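Local structure of putative aliphatic sulfonates-binding protein (Escherichia coli, 2X26) at residues Gln23-Arg28 against Ser32-Val37; Pro161-Ala166 against Leu242-Pro247; Val108-Gly113 against Leu129-Ile134; Ser218-Ser223 against Val237-Leu242. The protein probably serves as the periplasmic binding protein that captures aliphatic sulfonates for their ABC-type transporter. All coordinates share one frame; numbering follows the deposited sequence.

How the contacts relate
Four contacts sample the two-domain fold of a periplasmic binding protein, each domain built on a mixed sheet of five strands. Contact 1 comes first, closing a three-residue loop between helix 24-28 and strand 33-38 at the edge of the first sheet. Contact 3 follows in the second sheet, its centre about 41 Å from that of contact 1; it closes the loop that holds helix 115-126, setting strand 107-110 against the turn before strand 135-138. Contact 2 opens next and spans 75 residues, bringing helix 162-169 against the end of helix 235-243. Within that span sits contact 4, between helices 220-231 and 235-243. Contacts 2 and 4 share L242 and touch directly, joined by the D243-R220 salt bridge.

Contact 1: Gln23-Arg28 against Ser32-Val37; sequences QLLEKR and SKISWV
L25, E26, I34 and W36 join helix 24-28 to strand 33-37, which runs at the edge of the first five-stranded sheet of this periplasmic binding protein. The helix and the strand that follows it are nearly antiparallel (173°), with axes 8.6 Å apart, as in an alpha/beta domain. The tight side is apolar. L25 CB lies 4.1 Å from I34 CG1, and L25 CD1 approaches the benzene end of the W36 indole, 4.0 Å from CZ2. I7 of strand 4-9 and F209 of helix 199-218 extend this buried side around L25. The other side is more open: E26 is partly exposed, and a water sits there. Its chain bent at chi2 (85°), E26 curls back so that the carboxylate reaches the pyrrole edge of W36. W36 NE1 donates to E26 OE2 at 2.9 Å; the bond lies in the W36 ring plane but is tilted out of the carboxylate plane on its syn side, the two planes being 31° apart. I34 CG2 also touches this oxygen, 3.8 Å from E26 OE2. A phenylalanine in place of W36 would probably leave E26 OE2 without its N-H donor and the carboxylate freer to turn. The water gives E26 OE2 a second hydrogen bond at 2.7 Å and donates also to I34 O at 2.6 Å.

Contact 2: Pro161-Ala166 against Leu242-Pro247; sequences PYYSAA and LDHRPP
Y163 and H244 lay their rings nearly parallel, planes 17° apart, where the first turn of helix 162-169 meets H244, at the C-terminal side of helix 235-243. The rings are slid so far that they barely overlap, with centroids 4.7 Å apart. Y163 CE2 therefore sits over one face of the imidazole, offset toward its rim and 3.4 Å from H244 CE1, while Y163 OH stands 3.8 Å from H244 NE2. With chi1 at 156°, Y163 CG lies roughly opposite its backbone N, and the phenol projects toward H244. S164, the next residue on the helix, approaches the imidazole differently: its OG is at the ring edge near the plane, 3.1 Å from H244 CE1. Tyrosine and serine thus address a face and an edge of the same ring. V88 and L90 of strand 87-92 pack against Y163. The polar ends are anchored by D160, just before the helix, whose two carboxylate oxygens take S164 OG and H244 ND1; S164 OG probably also bonds S240 OG. A hydrogen bond from ND1 to an acid fixes the rotation of the imidazole; it would probably favour a proton on ND1 and may stabilise the imidazolium, with the tyrosine ring covering part of one face.

Contact 3: Val108-Gly113 against Leu129-Ile134; sequences VAFQKG and LKFTDI
F110 CZ lies against F131 CE2 and CZ in the second alpha/beta domain, where strand 107-110, helix 115-126 and strand 135-138 form a right-handed beta-alpha-beta crossover. Residues 129-134 are the turn between that helix and the second strand, so the contact folds this turn back onto the first strand. F110 CZ comes within 3.6 Å of F131 CE2. The two side chains arrive from opposite directions, and their rings are inclined at 62° with centroids 5.5 Å apart, an oblique meeting of the two rings. F110 gets there with CG placed between its backbone N and carbonyl carbon, chi1 58°, which turns the ring toward the turn. A second, aliphatic pair buries a similar area: I134 CD1 meets V108 CG2 at 3.8 Å. In the next shell, H117 of the crossover helix meets both phenyl rings, edge-to-face with F110, and L120 packs on V108 and F110. P136 and Y138 of strand 135-138 also touch both rings, while backbone bonds from V108 and F110 to T137 hold the two strands in parallel pairing. Farther out, the turn braces itself. D133 N bonds back to K130 O at 2.8 Å, and the D133 side chain returns the grip: K130 N donates to D133 OD2 at 2.7 Å, using the anti lone pair of that oxygen.

Contact 4: Ser218-Ser223 against Val237-Leu242; sequences SQREQS and VIASYL
Two consecutive helices, 220-231 and 235-243, joined by a short loop, touch where R220 at the start of the first reaches across to A239 and L242 of the second. The arginine leaves its backbone with CG opposite the main-chain N, chi1 -173°, and runs extended as far as NE, which carries the guanidinium toward helix 235-243. Its NH2 makes a weak hydrogen bond to A239 O, 3.4 Å long with an N-H...O angle of 143°, and lies 3.7 Å from A239 CB. The other nitrogen, NH1, passes beside L242, 3.8 Å from its CB, the arginine and leucine side chains running alongside each other but oppositely directed. L242 itself continues inward onto I224 and L227 of helix 220-231, so the arginine lies at the margin of an apolar seam. The strongest partner of the guanidinium is D243, whose OD1 forms a salt bridge with NH1. A leucine in place of R220 would probably leave D243 without its mate and A239 O without this donor. At the first helix's start, Q219 O accepts twice from S223: from its backbone N at 2.9 Å and from OG, which comes from above the carbonyl plane. The arginine thus spends its charge on D243 near the C-terminal end of helix 235-243, where both carboxylate and helix dipole are likely to favour a cation.

Contact 1: Gln23-Arg28 against Ser32-Val37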
loop_
_atom_site.group_PDB
_atom_site.type_symbol
_atom_site.label_atom_id
_atom_site.label_comp_id
_atom_site.label_asym_id
_atom_site.label_seq_id
_atom_site.Cartn_x
_atom_site.Cartn_y
_atom_site.Cartn_z
ATOM N N GLN A 23 -9.075 -6.780 -17.239
ATOM C CA GLN A 23 -8.625 -8.132 -17.560
ATOM C C GLN A 23 -7.245 -8.193 -18.192
ATOM O O GLN A 23 -6.953 -9.066 -18.985
ATOM C CB GLN A 23 -9.682 -8.915 -18.392
ATOM C CG GLN A 23 -10.948 -9.129 -17.528
ATOM C CD GLN A 23 -11.967 -10.047 -18.156
ATOM O OE1 GLN A 23 -11.787 -10.503 -19.265
ATOM N NE2 GLN A 23 -13.046 -10.332 -17.429
ATOM N N LEU A 24 -6.384 -7.250 -17.840
ATOM C CA LEU A 24 -5.068 -7.160 -18.497
ATOM C C LEU A 24 -4.186 -8.383 -18.275
ATOM O O LEU A 24 -3.554 -8.850 -19.220
ATOM C CB LEU A 24 -4.329 -5.911 -18.034
ATOM C CG LEU A 24 -5.000 -4.562 -18.332
ATOM C CD1 LEU A 24 -4.114 -3.497 -17.733
ATOM C CD2 LEU A 24 -5.237 -4.365 -19.866
ATOM N N LEU A 25 -4.176 -8.928 -17.056
ATOM C CA LEU A 25 -3.335 -10.100 -16.772
ATOM C C LEU A 25 -3.868 -11.348 -17.441
ATOM O O LEU A 25 -3.114 -12.157 -17.945
ATOM C CB LEU A 25 -3.213 -10.350 -15.266
ATOM C CG LEU A 25 -2.390 -9.342 -14.480
ATOM C CD1 LEU A 25 -2.239 -9.794 -13.048
ATOM C CD2 LEU A 25 -0.990 -9.076 -15.064
ATOM N N GLU A 26 -5.184 -11.497 -17.433
ATOM C CA GLU A 26 -5.778 -12.657 -18.080
ATOM C C GLU A 26 -5.415 -12.665 -19.563
ATOM O O GLU A 26 -5.108 -13.724 -20.109
ATOM C CB GLU A 26 -7.288 -12.684 -17.855
ATOM C CG GLU A 26 -7.725 -12.982 -16.402
ATOM C CD GLU A 26 -7.767 -11.776 -15.507
ATOM O OE1 GLU A 26 -7.373 -10.672 -15.924
ATOM O OE2 GLU A 26 -8.216 -11.935 -14.352
ATOM N N LYS A 27 -5.440 -11.495 -20.193
ATOM C CA LYS A 27 -5.140 -11.402 -21.604
ATOM C C LYS A 27 -3.637 -11.520 -21.855
ATOM O O LYS A 27 -3.227 -12.168 -22.827
ATOM C CB LYS A 27 -5.666 -10.086 -22.155
ATOM C CG LYS A 27 -7.176 -10.010 -22.183
ATOM C CD LYS A 27 -7.632 -8.718 -22.856
ATOM C CE LYS A 27 -7.489 -7.488 -21.965
ATOM N NZ LYS A 27 -7.299 -6.181 -22.711
ATOM N N ARG A 28 -2.796 -10.928 -20.961
ATOM C CA ARG A 28 -1.345 -10.996 -21.210
ATOM C C ARG A 28 -0.688 -12.321 -20.953
ATOM O O ARG A 28 0.285 -12.660 -21.622
ATOM C CB ARG A 28 -0.579 -9.959 -20.441
ATOM C CG ARG A 28 -0.899 -8.651 -20.952
ATOM C CD ARG A 28 -0.075 -7.623 -20.312
ATOM N NE ARG A 28 -0.593 -6.367 -20.778
ATOM C CZ ARG A 28 -0.037 -5.207 -20.503
ATOM N NH1 ARG A 28 1.051 -5.178 -19.745
ATOM N NH2 ARG A 28 -0.581 -4.101 -20.987
ATOM N N SER A 32 -1.596 -18.710 -17.603
ATOM C CA SER A 32 -1.565 -18.736 -16.165
ATOM C C SER A 32 -2.965 -18.579 -15.720
ATOM O O SER A 32 -3.758 -17.824 -16.336
ATOM C CB SER A 32 -0.739 -17.585 -15.586
ATOM O OG SER A 32 0.604 -17.657 -16.071
ATOM N N LYS A 33 -3.286 -19.288 -14.666
ATOM C CA LYS A 33 -4.550 -19.097 -13.981
ATOM C C LYS A 33 -4.431 -17.895 -13.045
ATOM O O LYS A 33 -3.779 -17.981 -12.001
ATOM C CB LYS A 33 -4.901 -20.331 -13.175
ATOM C CG LYS A 33 -6.288 -20.294 -12.602
ATOM C CD LYS A 33 -6.589 -21.583 -11.863
ATOM C CE LYS A 33 -7.263 -21.316 -10.538
ATOM N NZ LYS A 33 -7.660 -22.598 -9.916
ATOM N N ILE A 34 -5.050 -16.779 -13.438
ATOM C CA ILE A 34 -4.998 -15.558 -12.657
ATOM C C ILE A 34 -6.215 -15.577 -11.735
ATOM O O ILE A 34 -7.351 -15.816 -12.189
ATOM C CB ILE A 34 -5.090 -14.296 -13.548
ATOM C CG1 ILE A 34 -4.006 -14.298 -14.684
ATOM C CG2 ILE A 34 -4.997 -13.029 -12.671
ATOM C CD1 ILE A 34 -2.540 -14.401 -14.149
ATOM N N SER A 35 -6.003 -15.346 -10.446
ATOM C CA SER A 35 -7.127 -15.181 -9.502
ATOM C C SER A 35 -6.919 -13.989 -8.542
ATOM O O SER A 35 -5.789 -13.554 -8.263
ATOM C CB SER A 35 -7.420 -16.433 -8.709
ATOM O OG SER A 35 -6.325 -16.814 -7.919
ATOM N N TRP A 36 -8.017 -13.450 -8.092
ATOM C CA TRP A 36 -8.004 -12.159 -7.391
ATOM C C TRP A 36 -8.719 -12.398 -6.057
ATOM O O TRP A 36 -9.785 -13.004 -6.033
ATOM C CB TRP A 36 -8.824 -11.164 -8.238
ATOM C CG TRP A 36 -8.203 -10.831 -9.538
ATOM C CD1 TRP A 36 -8.440 -11.434 -10.749
ATOM C CD2 TRP A 36 -7.178 -9.846 -9.771
ATOM N NE1 TRP A 36 -7.667 -10.828 -11.722
ATOM C CE2 TRP A 36 -6.877 -9.876 -11.128
ATOM C CE3 TRP A 36 -6.515 -8.945 -8.960
ATOM C CZ2 TRP A 36 -5.917 -9.018 -11.710
ATOM C CZ3 TRP A 36 -5.559 -8.071 -9.523
ATOM C CH2 TRP A 36 -5.289 -8.120 -10.900
ATOM N N VAL A 37 -8.117 -11.948 -4.961
ATOM C CA VAL A 37 -8.696 -12.091 -3.655
ATOM C C VAL A 37 -8.658 -10.737 -2.981
ATOM O O VAL A 37 -7.569 -10.202 -2.675
ATOM C CB VAL A 37 -7.891 -13.110 -2.776
ATOM C CG1 VAL A 37 -8.612 -13.310 -1.479
ATOM C CG2 VAL A 37 -7.762 -14.408 -3.538
HETATM O O HOH W 1 -9.100 -14.373 -13.488
#

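Contact 2: Pro161-Ala166 against Leu242-Pro247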
loop_
_atom_site.group_PDB
_atom_site.type_symbol
_atom_site.label_atom_id
_atom_site.label_comp_id
_atom_site.label_asym_id
_atom_site.label_seq_id
_atom_site.Cartn_x
_atom_site.Cartn_y
_atom_site.Cartn_z
ATOM N N PRO A 161 -9.816 7.033 1.145
ATOM C CA PRO A 161 -10.801 8.068 0.741
ATOM C C PRO A 161 -11.646 8.686 1.869
ATOM O O PRO A 161 -12.498 9.538 1.594
ATOM C CB PRO A 161 -11.742 7.261 -0.180
ATOM C CG PRO A 161 -11.819 5.902 0.546
ATOM C CD PRO A 161 -10.296 5.680 0.765
ATOM N N TYR A 162 -11.413 8.297 3.118
ATOM C CA TYR A 162 -12.134 8.906 4.230
ATOM C C TYR A 162 -11.898 10.412 4.239
ATOM O O TYR A 162 -12.804 11.185 4.541
ATOM C CB TYR A 162 -11.630 8.363 5.571
ATOM C CG TYR A 162 -11.879 6.874 5.777
ATOM C CD1 TYR A 162 -10.830 5.973 5.724
ATOM C CD2 TYR A 162 -13.146 6.388 6.058
ATOM C CE1 TYR A 162 -11.029 4.613 5.912
ATOM C CE2 TYR A 162 -13.363 5.002 6.246
ATOM C CZ TYR A 162 -12.269 4.141 6.188
ATOM O OH TYR A 162 -12.439 2.788 6.415
ATOM N N TYR A 163 -10.649 10.776 3.971
ATOM C CA TYR A 163 -10.236 12.161 3.946
ATOM C C TYR A 163 -11.113 12.891 2.919
ATOM O O TYR A 163 -11.773 13.878 3.284
ATOM C CB TYR A 163 -8.740 12.259 3.617
ATOM C CG TYR A 163 -8.288 13.565 3.003
ATOM C CD1 TYR A 163 -8.862 14.783 3.408
ATOM C CD2 TYR A 163 -7.264 13.599 2.053
ATOM C CE1 TYR A 163 -8.459 15.995 2.848
ATOM C CE2 TYR A 163 -6.842 14.815 1.505
ATOM C CZ TYR A 163 -7.446 15.997 1.894
ATOM O OH TYR A 163 -7.003 17.188 1.323
ATOM N N SER A 164 -11.163 12.388 1.691
ATOM C CA SER A 164 -11.880 13.096 0.638
ATOM C C SER A 164 -13.356 13.129 0.977
ATOM O O SER A 164 -14.025 14.142 0.717
ATOM C CB SER A 164 -11.702 12.477 -0.735
ATOM O OG SER A 164 -10.362 12.646 -1.249
ATOM N N ALA A 165 -13.870 12.048 1.565
ATOM C CA ALA A 165 -15.305 12.033 1.912
ATOM C C ALA A 165 -15.641 13.123 2.948
ATOM O O ALA A 165 -16.671 13.815 2.815
ATOM C CB ALA A 165 -15.735 10.643 2.406
ATOM N N ALA A 166 -14.784 13.272 3.967
ATOM C CA ALA A 166 -14.972 14.272 5.024
ATOM C C ALA A 166 -14.833 15.674 4.439
ATOM O O ALA A 166 -15.601 16.594 4.776
ATOM C CB ALA A 166 -13.938 14.070 6.129
ATOM N N LEU A 242 -8.486 10.689 -6.597
ATOM C CA LEU A 242 -7.466 10.593 -7.666
ATOM C C LEU A 242 -6.604 11.849 -7.729
ATOM O O LEU A 242 -5.376 11.765 -7.968
ATOM C CB LEU A 242 -8.158 10.345 -9.025
ATOM C CG LEU A 242 -8.821 8.969 -9.183
ATOM C CD1 LEU A 242 -9.352 8.993 -10.641
ATOM C CD2 LEU A 242 -7.813 7.799 -9.018
ATOM N N ASP A 243 -7.209 13.014 -7.466
ATOM C CA ASP A 243 -6.469 14.269 -7.473
ATOM C C ASP A 243 -5.384 14.358 -6.344
ATOM O O ASP A 243 -4.498 15.209 -6.416
ATOM C CB ASP A 243 -7.436 15.437 -7.360
ATOM C CG ASP A 243 -8.195 15.692 -8.633
ATOM O OD1 ASP A 243 -7.739 15.179 -9.694
ATOM O OD2 ASP A 243 -9.225 16.437 -8.580
ATOM N N HIS A 244 -5.470 13.527 -5.312
ATOM C CA HIS A 244 -4.458 13.560 -4.246
ATOM C C HIS A 244 -3.309 12.590 -4.516
ATOM O O HIS A 244 -2.439 12.435 -3.658
ATOM C CB HIS A 244 -5.078 13.247 -2.881
ATOM C CG HIS A 244 -6.193 14.168 -2.513
ATOM N ND1 HIS A 244 -7.314 13.743 -1.831
ATOM C CD2 HIS A 244 -6.367 15.492 -2.747
ATOM C CE1 HIS A 244 -8.128 14.769 -1.651
ATOM N NE2 HIS A 244 -7.576 15.845 -2.197
ATOM N N ARG A 245 -3.314 11.924 -5.678
ATOM C CA ARG A 245 -2.270 10.922 -5.988
ATOM C C ARG A 245 -1.278 11.454 -6.983
ATOM O O ARG A 245 -1.664 12.202 -7.924
ATOM C CB ARG A 245 -2.901 9.702 -6.642
ATOM C CG ARG A 245 -3.871 8.983 -5.693
ATOM C CD ARG A 245 -4.568 7.928 -6.513
ATOM N NE ARG A 245 -3.781 6.699 -6.556
ATOM C CZ ARG A 245 -3.327 6.080 -7.647
ATOM N NH1 ARG A 245 -3.490 6.589 -8.882
ATOM N NH2 ARG A 245 -2.669 4.917 -7.463
ATOM N N PRO A 246 -0.001 11.138 -6.777
ATOM C CA PRO A 246 0.974 11.514 -7.792
ATOM C C PRO A 246 0.906 10.524 -8.967
ATOM O O PRO A 246 0.270 9.473 -8.851
ATOM C CB PRO A 246 2.317 11.320 -7.042
ATOM C CG PRO A 246 2.070 10.187 -6.173
ATOM C CD PRO A 246 0.622 10.357 -5.683
ATOM N N PRO A 247 1.575 10.831 -10.098
ATOM C CA PRO A 247 1.652 9.783 -11.123
ATOM C C PRO A 247 2.320 8.533 -10.534
ATOM O O PRO A 247 3.310 8.650 -9.791
ATOM C CB PRO A 247 2.558 10.430 -12.201
ATOM C CG PRO A 247 2.282 11.932 -12.044
ATOM C CD PRO A 247 2.229 12.090 -10.531
#

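Contact 3: Val108-Gly113 against Leu129-Ile134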
loop_
_atom_site.group_PDB
_atom_site.type_symbol
_atom_site.label_atom_id
_atom_site.label_comp_id
_atom_site.label_asym_id
_atom_site.label_seq_id
_atom_site.Cartn_x
_atom_site.Cartn_y
_atom_site.Cartn_z
ATOM N N VAL A 108 -6.776 13.487 19.862
ATOM C CA VAL A 108 -6.618 13.208 18.453
ATOM C C VAL A 108 -7.031 11.759 18.169
ATOM O O VAL A 108 -6.421 10.828 18.725
ATOM C CB VAL A 108 -5.159 13.431 18.039
ATOM C CG1 VAL A 108 -4.981 13.163 16.519
ATOM C CG2 VAL A 108 -4.666 14.882 18.398
ATOM N N ALA A 109 -7.988 11.550 17.257
ATOM C CA ALA A 109 -8.414 10.205 16.916
ATOM C C ALA A 109 -7.595 9.674 15.744
ATOM O O ALA A 109 -7.297 10.434 14.820
ATOM C CB ALA A 109 -9.864 10.219 16.529
ATOM N N PHE A 110 -7.272 8.380 15.784
ATOM C CA PHE A 110 -6.616 7.645 14.667
ATOM C C PHE A 110 -6.580 6.164 15.004
ATOM O O PHE A 110 -6.708 5.810 16.178
ATOM C CB PHE A 110 -5.173 8.132 14.457
ATOM C CG PHE A 110 -4.290 7.980 15.692
ATOM C CD1 PHE A 110 -3.406 6.898 15.828
ATOM C CD2 PHE A 110 -4.379 8.906 16.734
ATOM C CE1 PHE A 110 -2.616 6.775 16.993
ATOM C CE2 PHE A 110 -3.620 8.760 17.902
ATOM C CZ PHE A 110 -2.735 7.700 18.008
ATOM N N GLN A 111 -6.289 5.312 14.020
ATOM C CA GLN A 111 -6.205 3.869 14.252
ATOM C C GLN A 111 -4.823 3.454 14.749
ATOM O O GLN A 111 -3.803 3.781 14.139
ATOM C CB GLN A 111 -6.582 3.068 12.978
ATOM C CG GLN A 111 -6.667 1.565 13.276
ATOM C CD GLN A 111 -7.142 0.758 12.064
ATOM O OE1 GLN A 111 -8.322 0.531 11.876
ATOM N NE2 GLN A 111 -6.208 0.286 11.290
ATOM N N LYS A 112 -4.772 2.742 15.880
ATOM C CA LYS A 112 -3.476 2.333 16.427
ATOM C C LYS A 112 -2.743 1.465 15.409
ATOM O O LYS A 112 -3.337 0.553 14.806
ATOM C CB LYS A 112 -3.616 1.566 17.771
ATOM C CG LYS A 112 -2.234 1.264 18.407
ATOM C CD LYS A 112 -2.345 0.569 19.792
ATOM C CE LYS A 112 -1.036 -0.196 20.088
ATOM N NZ LYS A 112 -0.974 -0.751 21.467
ATOM N N GLY A 113 -1.451 1.745 15.223
ATOM C CA GLY A 113 -0.620 0.888 14.399
ATOM C C GLY A 113 -0.745 1.165 12.918
ATOM O O GLY A 113 -0.068 0.519 12.126
ATOM N N LEU A 129 6.888 17.450 20.038
ATOM C CA LEU A 129 5.909 16.789 20.906
ATOM C C LEU A 129 5.988 15.272 20.841
ATOM O O LEU A 129 6.508 14.712 19.866
ATOM C CB LEU A 129 4.488 17.249 20.580
ATOM C CG LEU A 129 4.182 18.757 20.666
ATOM C CD1 LEU A 129 2.778 19.049 20.135
ATOM C CD2 LEU A 129 4.319 19.320 22.105
ATOM N N LYS A 130 5.486 14.614 21.888
ATOM C CA LYS A 130 5.375 13.157 21.896
ATOM C C LYS A 130 3.905 12.758 22.169
ATOM O O LYS A 130 3.077 13.625 22.447
ATOM C CB LYS A 130 6.291 12.590 22.990
ATOM C CG LYS A 130 7.809 12.656 22.708
ATOM C CD LYS A 130 8.558 11.925 23.831
ATOM C CE LYS A 130 10.043 11.721 23.493
ATOM N NZ LYS A 130 10.916 12.952 23.633
ATOM N N PHE A 131 3.579 11.465 22.108
ATOM C CA PHE A 131 2.206 11.025 22.410
ATOM C C PHE A 131 1.773 11.353 23.830
ATOM O O PHE A 131 0.570 11.378 24.131
ATOM C CB PHE A 131 2.026 9.518 22.182
ATOM C CG PHE A 131 1.612 9.163 20.791
ATOM C CD1 PHE A 131 1.849 10.024 19.722
ATOM C CD2 PHE A 131 0.990 7.950 20.547
ATOM C CE1 PHE A 131 1.453 9.654 18.404
ATOM C CE2 PHE A 131 0.627 7.581 19.285
ATOM C CZ PHE A 131 0.834 8.434 18.211
ATOM N N THR A 132 2.747 11.564 24.714
ATOM C CA THR A 132 2.421 11.899 26.107
ATOM C C THR A 132 2.033 13.371 26.199
ATOM O O THR A 132 1.632 13.840 27.254
ATOM C CB THR A 132 3.556 11.531 27.110
ATOM O OG1 THR A 132 4.823 12.004 26.644
ATOM C CG2 THR A 132 3.620 10.037 27.327
ATOM N N ASP A 133 2.139 14.096 25.077
ATOM C CA ASP A 133 1.849 15.538 25.057
ATOM C C ASP A 133 0.432 15.804 24.515
ATOM O O ASP A 133 -0.040 16.933 24.562
ATOM C CB ASP A 133 2.898 16.314 24.252
ATOM C CG ASP A 133 4.282 16.320 24.923
ATOM O OD1 ASP A 133 4.402 16.716 26.123
ATOM O OD2 ASP A 133 5.272 15.948 24.244
ATOM N N ILE A 134 -0.222 14.765 23.987
ATOM C CA ILE A 134 -1.647 14.838 23.601
ATOM C C ILE A 134 -2.434 13.701 24.275
ATOM O O ILE A 134 -1.884 12.958 25.094
ATOM C CB ILE A 134 -1.864 14.723 22.061
ATOM C CG1 ILE A 134 -1.426 13.353 21.567
ATOM C CG2 ILE A 134 -1.025 15.800 21.318
ATOM C CD1 ILE A 134 -1.890 12.993 20.150
#

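Contact 4: Ser218-Ser223 against Val237-Leu242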
loop_
_atom_site.group_PDB
_atom_site.type_symbol
_atom_site.label_atom_id
_atom_site.label_comp_id
_atom_site.label_asym_id
_atom_site.label_seq_id
_atom_site.Cartn_x
_atom_site.Cartn_y
_atom_site.Cartn_z
ATOM N N SER A 218 -5.319 8.626 -18.224
ATOM C CA SER A 218 -5.642 8.662 -19.675
ATOM C C SER A 218 -7.116 8.389 -19.956
ATOM O O SER A 218 -7.643 8.844 -20.959
ATOM C CB SER A 218 -4.756 7.692 -20.466
ATOM O OG SER A 218 -5.005 6.366 -19.986
ATOM N N GLN A 219 -7.771 7.692 -19.031
ATOM C CA GLN A 219 -9.194 7.376 -19.134
ATOM C C GLN A 219 -9.832 7.735 -17.783
ATOM O O GLN A 219 -10.433 6.888 -17.083
ATOM C CB GLN A 219 -9.430 5.887 -19.519
ATOM C CG GLN A 219 -9.275 5.557 -21.008
ATOM C CD GLN A 219 -9.087 4.053 -21.282
ATOM O OE1 GLN A 219 -9.795 3.215 -20.743
ATOM N NE2 GLN A 219 -8.118 3.725 -22.122
ATOM N N ARG A 220 -9.714 9.006 -17.403
ATOM C CA ARG A 220 -10.185 9.432 -16.067
ATOM C C ARG A 220 -11.694 9.232 -15.873
ATOM O O ARG A 220 -12.126 8.756 -14.838
ATOM C CB ARG A 220 -9.795 10.922 -15.842
ATOM C CG ARG A 220 -10.090 11.400 -14.413
ATOM C CD ARG A 220 -9.670 12.831 -14.279
ATOM N NE ARG A 220 -10.318 13.505 -13.158
ATOM C CZ ARG A 220 -9.791 13.592 -11.950
ATOM N NH1 ARG A 220 -8.618 12.977 -11.680
ATOM N NH2 ARG A 220 -10.455 14.253 -11.015
ATOM N N GLU A 221 -12.514 9.602 -16.860
ATOM C CA GLU A 221 -13.951 9.427 -16.702
ATOM C C GLU A 221 -14.345 7.966 -16.426
ATOM O O GLU A 221 -15.129 7.683 -15.500
ATOM C CB GLU A 221 -14.686 9.924 -17.962
ATOM C CG GLU A 221 -16.193 9.830 -17.902
ATOM C CD GLU A 221 -16.886 10.182 -19.249
ATOM O OE1 GLU A 221 -16.252 10.162 -20.337
ATOM O OE2 GLU A 221 -18.108 10.437 -19.247
ATOM N N GLN A 222 -13.799 7.067 -17.240
ATOM C CA GLN A 222 -14.106 5.639 -17.131
ATOM C C GLN A 222 -13.579 5.111 -15.804
ATOM O O GLN A 222 -14.267 4.323 -15.123
ATOM C CB GLN A 222 -13.462 4.892 -18.274
ATOM C CG GLN A 222 -13.420 3.400 -18.096
ATOM C CD GLN A 222 -12.632 2.712 -19.200
ATOM O OE1 GLN A 222 -11.381 2.725 -19.213
ATOM N NE2 GLN A 222 -13.356 2.122 -20.142
ATOM N N SER A 223 -12.383 5.558 -15.425
ATOM C CA SER A 223 -11.756 5.030 -14.201
ATOM C C SER A 223 -12.526 5.541 -12.940
ATOM O O SER A 223 -12.718 4.825 -11.942
ATOM C CB SER A 223 -10.283 5.435 -14.152
ATOM O OG SER A 223 -9.531 4.888 -15.225
ATOM N N VAL A 237 -16.264 12.108 -4.765
ATOM C CA VAL A 237 -15.285 11.630 -3.766
ATOM C C VAL A 237 -14.089 10.944 -4.443
ATOM O O VAL A 237 -12.915 11.194 -4.094
ATOM C CB VAL A 237 -15.972 10.715 -2.709
ATOM C CG1 VAL A 237 -14.937 10.123 -1.742
ATOM C CG2 VAL A 237 -16.996 11.555 -1.922
ATOM N N ILE A 238 -14.385 10.128 -5.466
ATOM C CA ILE A 238 -13.350 9.424 -6.275
ATOM C C ILE A 238 -12.506 10.454 -7.036
ATOM O O ILE A 238 -11.274 10.268 -7.155
ATOM C CB ILE A 238 -13.973 8.449 -7.272
ATOM C CG1 ILE A 238 -14.794 7.380 -6.527
ATOM C CG2 ILE A 238 -12.910 7.769 -8.158
ATOM C CD1 ILE A 238 -14.008 6.674 -5.441
ATOM N N ALA A 239 -13.153 11.485 -7.578
ATOM C CA ALA A 239 -12.414 12.533 -8.301
ATOM C C ALA A 239 -11.345 13.178 -7.390
ATOM O O ALA A 239 -10.189 13.331 -7.787
ATOM C CB ALA A 239 -13.363 13.602 -8.828
ATOM N N SER A 240 -11.768 13.584 -6.182
ATOM C CA SER A 240 -10.886 14.152 -5.148
ATOM C C SER A 240 -9.798 13.146 -4.786
ATOM O O SER A 240 -8.609 13.497 -4.708
ATOM C CB SER A 240 -11.720 14.478 -3.914
ATOM O OG SER A 240 -10.961 15.128 -2.896
ATOM N N TYR A 241 -10.197 11.894 -4.569
ATOM C CA TYR A 241 -9.252 10.842 -4.264
ATOM C C TYR A 241 -8.126 10.705 -5.314
ATOM O O TYR A 241 -6.920 10.649 -4.952
ATOM C CB TYR A 241 -10.014 9.514 -4.178
ATOM C CG TYR A 241 -9.170 8.315 -3.938
ATOM C CD1 TYR A 241 -8.843 7.926 -2.658
ATOM C CD2 TYR A 241 -8.685 7.566 -5.004
ATOM C CE1 TYR A 241 -8.020 6.790 -2.438
ATOM C CE2 TYR A 241 -7.899 6.444 -4.806
ATOM C CZ TYR A 241 -7.578 6.062 -3.541
ATOM O OH TYR A 241 -6.833 4.924 -3.381
ATOM N N LEU A 242 -8.486 10.689 -6.597
ATOM C CA LEU A 242 -7.466 10.593 -7.666
ATOM C C LEU A 242 -6.604 11.849 -7.729
ATOM O O LEU A 242 -5.376 11.765 -7.968
ATOM C CB LEU A 242 -8.158 10.345 -9.025
ATOM C CG LEU A 242 -8.821 8.969 -9.183
ATOM C CD1 LEU A 242 -9.352 8.993 -10.641
ATOM C CD2 LEU A 242 -7.813 7.799 -9.018
#